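Local atomic coordinates of 7,8-dihydro-6-hydroxymethylpterin pyrophosphokinase-dihydropteroate synthase (Plasmodium falciparum, PDB entry 6JWS), a protein that probably catalyses two successive steps of folate biosynthesis, pyrophosphorylation of 6-hydroxymethyl-7,8-dihydropterin by ATP and condensation of the resulting diphosphate with 4-aminobenzoate to 7,8-dihydropteroate. Residues I500-A506 / S525-K531. The protein carries 1 engineered substitution. Residues are numbered along the deposited sequence; the frame is centred on the assembly and turned at random.
Sequences ILNDISA and SVVLMHK. With PT1 (pteroic acid), chain I; ACT (acetate ion), chain M.
Leu501 and Val527 share the shortest backbone bond between two neighbouring parallel strands, 500-503 and 525-529, of the TIM barrel of the dihydropteroate synthase. Val527 N reaches Leu501 O at 2.7 Å. Leu501 N donates to Ser525 O and Asp503 N to Val527 O, so the ladder zigzags as parallel strands do. It fades at the C-terminal end, where Met529 N to Asp503 O is weak, at 3.5 Å.

The apolar contacts fall on both faces of the sheet. Ile500 CG2 meets Val527 CG2 at 4.0 Å on the side that carries Asn502. On the other side Leu501 and Val526 run alongside each other, pointing the same way, and helix 547-564 covers Val526. Past the end of strand 500-503, Ile504 CB lies 3.7 Å from Met529 CE, and Ala506 CB packs on Leu528 CB.

The turn after strand 500-503 is held by polar bonds. Asp503 OD1 accepts from Ser505 N, closing an Asx turn. Ser505 OG also donates to Asp503 OD1, at 2.7 Å, meeting its syn lone pair. Asp503 O also receives Ala506 N within a type I turn.

Pteroic acid sits at the C-terminal ends of the strands, where TIM barrels carry their active sites. The Asn502 side chain extends with CG anti to its own N (chi1 175°), and its amide makes a paired contact with the pterin. Asn502 OD1 accepts from pteroic acid N11 at 2.9 Å, while Asn502 ND2 donates to pteroic acid N9 in a nearly straight bond (167°). Met529 SD approaches pterin N4 at 3.5 Å, and Ile504 CG2 touches N9. Asp575 and Lys609 also bond the ligand. With one donor and one acceptor, the Asn502 amide reads a complementary pterin edge, while Ile504 and Met529 cover one face of the ring.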
loop_
_atom_site.group_PDB
_atom_site.type_symbol
_atom_site.label_atom_id
_atom_site.label_comp_id
_atom_site.label_asym_id
_atom_site.label_seq_id
_atom_site.Cartn_x
_atom_site.Cartn_y
_atom_site.Cartn_z
ATOM N N ILE B 500 5.737 -30.230 3.652
ATOM C CA ILE B 500 6.180 -29.184 4.566
ATOM C C ILE B 500 5.740 -29.543 5.983
ATOM O O ILE B 500 4.585 -29.905 6.182
ATOM C CB ILE B 500 5.606 -27.803 4.149
ATOM C CG1 ILE B 500 6.225 -27.291 2.845
ATOM C CG2 ILE B 500 5.774 -26.777 5.279
ATOM C CD1 ILE B 500 5.555 -26.065 2.259
ATOM N N LEU B 501 6.667 -29.459 6.948
ATOM C CA LEU B 501 6.293 -29.470 8.354
ATOM C C LEU B 501 5.899 -28.051 8.791
ATOM O O LEU B 501 6.665 -27.097 8.657
ATOM C CB LEU B 501 7.442 -30.040 9.200
ATOM C CG LEU B 501 7.275 -29.940 10.728
ATOM C CD1 LEU B 501 6.078 -30.756 11.221
ATOM C CD2 LEU B 501 8.526 -30.415 11.450
ATOM N N ASN B 502 4.691 -27.928 9.337
ATOM C CA ASN B 502 4.242 -26.710 9.982
ATOM C C ASN B 502 4.201 -26.954 11.492
ATOM O O ASN B 502 3.241 -27.526 12.000
ATOM C CB ASN B 502 2.869 -26.301 9.439
ATOM C CG ASN B 502 2.291 -25.111 10.164
ATOM O OD1 ASN B 502 3.028 -24.390 10.833
ATOM N ND2 ASN B 502 0.979 -24.919 10.074
ATOM N N ASP B 503 5.250 -26.514 12.208
ATOM C CA ASP B 503 5.431 -26.865 13.612
ATOM C C ASP B 503 5.221 -25.621 14.488
ATOM O O ASP B 503 6.102 -24.770 14.609
ATOM C CB ASP B 503 6.791 -27.538 13.821
ATOM C CG ASP B 503 6.999 -28.155 15.202
ATOM O OD1 ASP B 503 6.619 -27.509 16.240
ATOM O OD2 ASP B 503 7.513 -29.302 15.242
ATOM N N ILE B 504 4.038 -25.528 15.111
ATOM C CA ILE B 504 3.688 -24.348 15.889
ATOM C C ILE B 504 4.513 -24.249 17.178
ATOM O O ILE B 504 4.450 -23.229 17.852
ATOM C CB ILE B 504 2.172 -24.264 16.149
ATOM C CG1 ILE B 504 1.651 -25.416 17.027
ATOM C CG2 ILE B 504 1.403 -24.131 14.834
ATOM C CD1 ILE B 504 0.274 -25.160 17.632
ATOM N N SER B 505 5.307 -25.269 17.514
ATOM C CA SER B 505 6.218 -25.172 18.653
ATOM C C SER B 505 7.628 -24.750 18.219
ATOM O O SER B 505 8.551 -24.718 19.029
ATOM C CB SER B 505 6.232 -26.461 19.498
ATOM O OG SER B 505 7.012 -27.504 18.895
ATOM N N ALA B 506 7.806 -24.461 16.928
ATOM C CA ALA B 506 9.114 -24.239 16.320
ATOM C C ALA B 506 10.057 -25.408 16.634
ATOM O O ALA B 506 11.256 -25.218 16.837
ATOM C CB ALA B 506 9.689 -22.890 16.712
ATOM N N SER B 525 10.834 -28.785 3.788
ATOM C CA SER B 525 10.765 -27.436 4.314
ATOM C C SER B 525 9.960 -27.422 5.600
ATOM O O SER B 525 9.208 -28.352 5.888
ATOM C CB SER B 525 10.177 -26.535 3.292
ATOM O OG SER B 525 11.101 -26.402 2.235
ATOM N N VAL B 526 10.080 -26.321 6.343
ATOM C CA VAL B 526 9.532 -26.285 7.683
ATOM C C VAL B 526 9.140 -24.854 8.024
ATOM O O VAL B 526 9.902 -23.922 7.743
ATOM C CB VAL B 526 10.521 -26.866 8.711
ATOM C CG1 VAL B 526 11.927 -26.264 8.610
ATOM C CG2 VAL B 526 9.960 -26.789 10.131
ATOM N N VAL B 527 7.955 -24.716 8.643
ATOM C CA VAL B 527 7.521 -23.460 9.213
ATOM C C VAL B 527 7.809 -23.502 10.720
ATOM O O VAL B 527 7.409 -24.438 11.406
ATOM C CB VAL B 527 6.031 -23.208 8.896
ATOM C CG1 VAL B 527 5.559 -21.830 9.371
ATOM C CG2 VAL B 527 5.717 -23.397 7.403
ATOM N N LEU B 528 8.519 -22.484 11.231
ATOM C CA LEU B 528 8.715 -22.333 12.660
ATOM C C LEU B 528 7.852 -21.181 13.161
ATOM O O LEU B 528 7.958 -20.044 12.675
ATOM C CB LEU B 528 10.190 -22.047 12.957
ATOM C CG LEU B 528 11.201 -23.047 12.393
ATOM C CD1 LEU B 528 12.620 -22.496 12.565
ATOM C CD2 LEU B 528 11.044 -24.426 13.052
ATOM N N MET B 529 7.031 -21.473 14.168
ATOM C CA MET B 529 6.144 -20.448 14.691
ATOM C C MET B 529 6.480 -20.159 16.157
ATOM O O MET B 529 6.854 -21.071 16.890
ATOM C CB MET B 529 4.682 -20.896 14.569
ATOM C CG MET B 529 3.689 -19.763 14.694
ATOM S SD MET B 529 2.013 -20.376 15.023
ATOM C CE MET B 529 2.128 -20.598 16.803
ATOM N N HIS B 530 6.309 -18.901 16.576
ATOM C CA HIS B 530 6.389 -18.500 17.975
ATOM C C HIS B 530 5.032 -18.617 18.675
ATOM O O HIS B 530 4.029 -18.071 18.218
ATOM C CB HIS B 530 6.842 -17.042 18.111
ATOM C CG HIS B 530 6.867 -16.604 19.540
ATOM N ND1 HIS B 530 5.775 -16.016 20.153
ATOM C CD2 HIS B 530 7.838 -16.685 20.486
ATOM C CE1 HIS B 530 6.057 -15.752 21.413
ATOM N NE2 HIS B 530 7.312 -16.172 21.650
ATOM N N LYS B 531 5.024 -19.304 19.824
ATOM C CA LYS B 531 3.919 -19.265 20.775
ATOM C C LYS B 531 4.497 -19.392 22.189
ATOM O O LYS B 531 5.698 -19.617 22.358
ATOM C CB LYS B 531 2.902 -20.375 20.474
ATOM C CG LYS B 531 3.399 -21.803 20.650
ATOM C CD LYS B 531 2.276 -22.867 20.686
ATOM C CE LYS B 531 2.641 -24.182 21.369
ATOM N NZ LYS B 531 3.657 -24.060 22.462
HETATM C C2 PT1 I . -0.796 -19.936 12.557
HETATM C C3 PT1 I . -1.719 -21.008 12.931
HETATM C C5 PT1 I . -1.288 -22.375 12.624
HETATM N N6 PT1 I . -2.917 -20.785 13.523
HETATM C C7 PT1 I . 0.763 -21.518 11.728
HETATM N N9 PT1 I . -0.074 -22.563 12.031
HETATM C C10 PT1 I . -3.703 -21.842 13.862
HETATM N N11 PT1 I . 1.996 -21.741 11.144
HETATM C C12 PT1 I . -3.285 -23.140 13.600
HETATM C C21 PT1 I . -7.327 -16.451 17.886
HETATM O O22 PT1 I . -8.494 -16.161 17.504
HETATM O O1 PT1 I . -1.122 -18.663 12.814
HETATM N N4 PT1 I . 0.385 -20.234 11.974
HETATM N N8 PT1 I . -2.110 -23.378 12.978
HETATM C C13 PT1 I . -5.009 -21.575 14.562
HETATM N N14 PT1 I . -4.715 -21.112 15.946
HETATM C C15 PT1 I . -5.327 -20.005 16.426
HETATM C C16 PT1 I . -4.665 -19.178 17.359
HETATM C C17 PT1 I . -6.653 -19.703 15.976
HETATM C C18 PT1 I . -5.325 -18.019 17.836
HETATM C C19 PT1 I . -7.308 -18.551 16.477
HETATM C C20 PT1 I . -6.635 -17.700 17.390
HETATM O O23 PT1 I . -6.734 -15.697 18.676
HETATM C C ACT M . 9.571 -15.169 24.220
HETATM O O ACT M . 8.485 -15.818 24.168
HETATM O OXT ACT M . 9.881 -14.385 25.135
HETATM C CH3 ACT M . 10.558 -15.288 23.057
#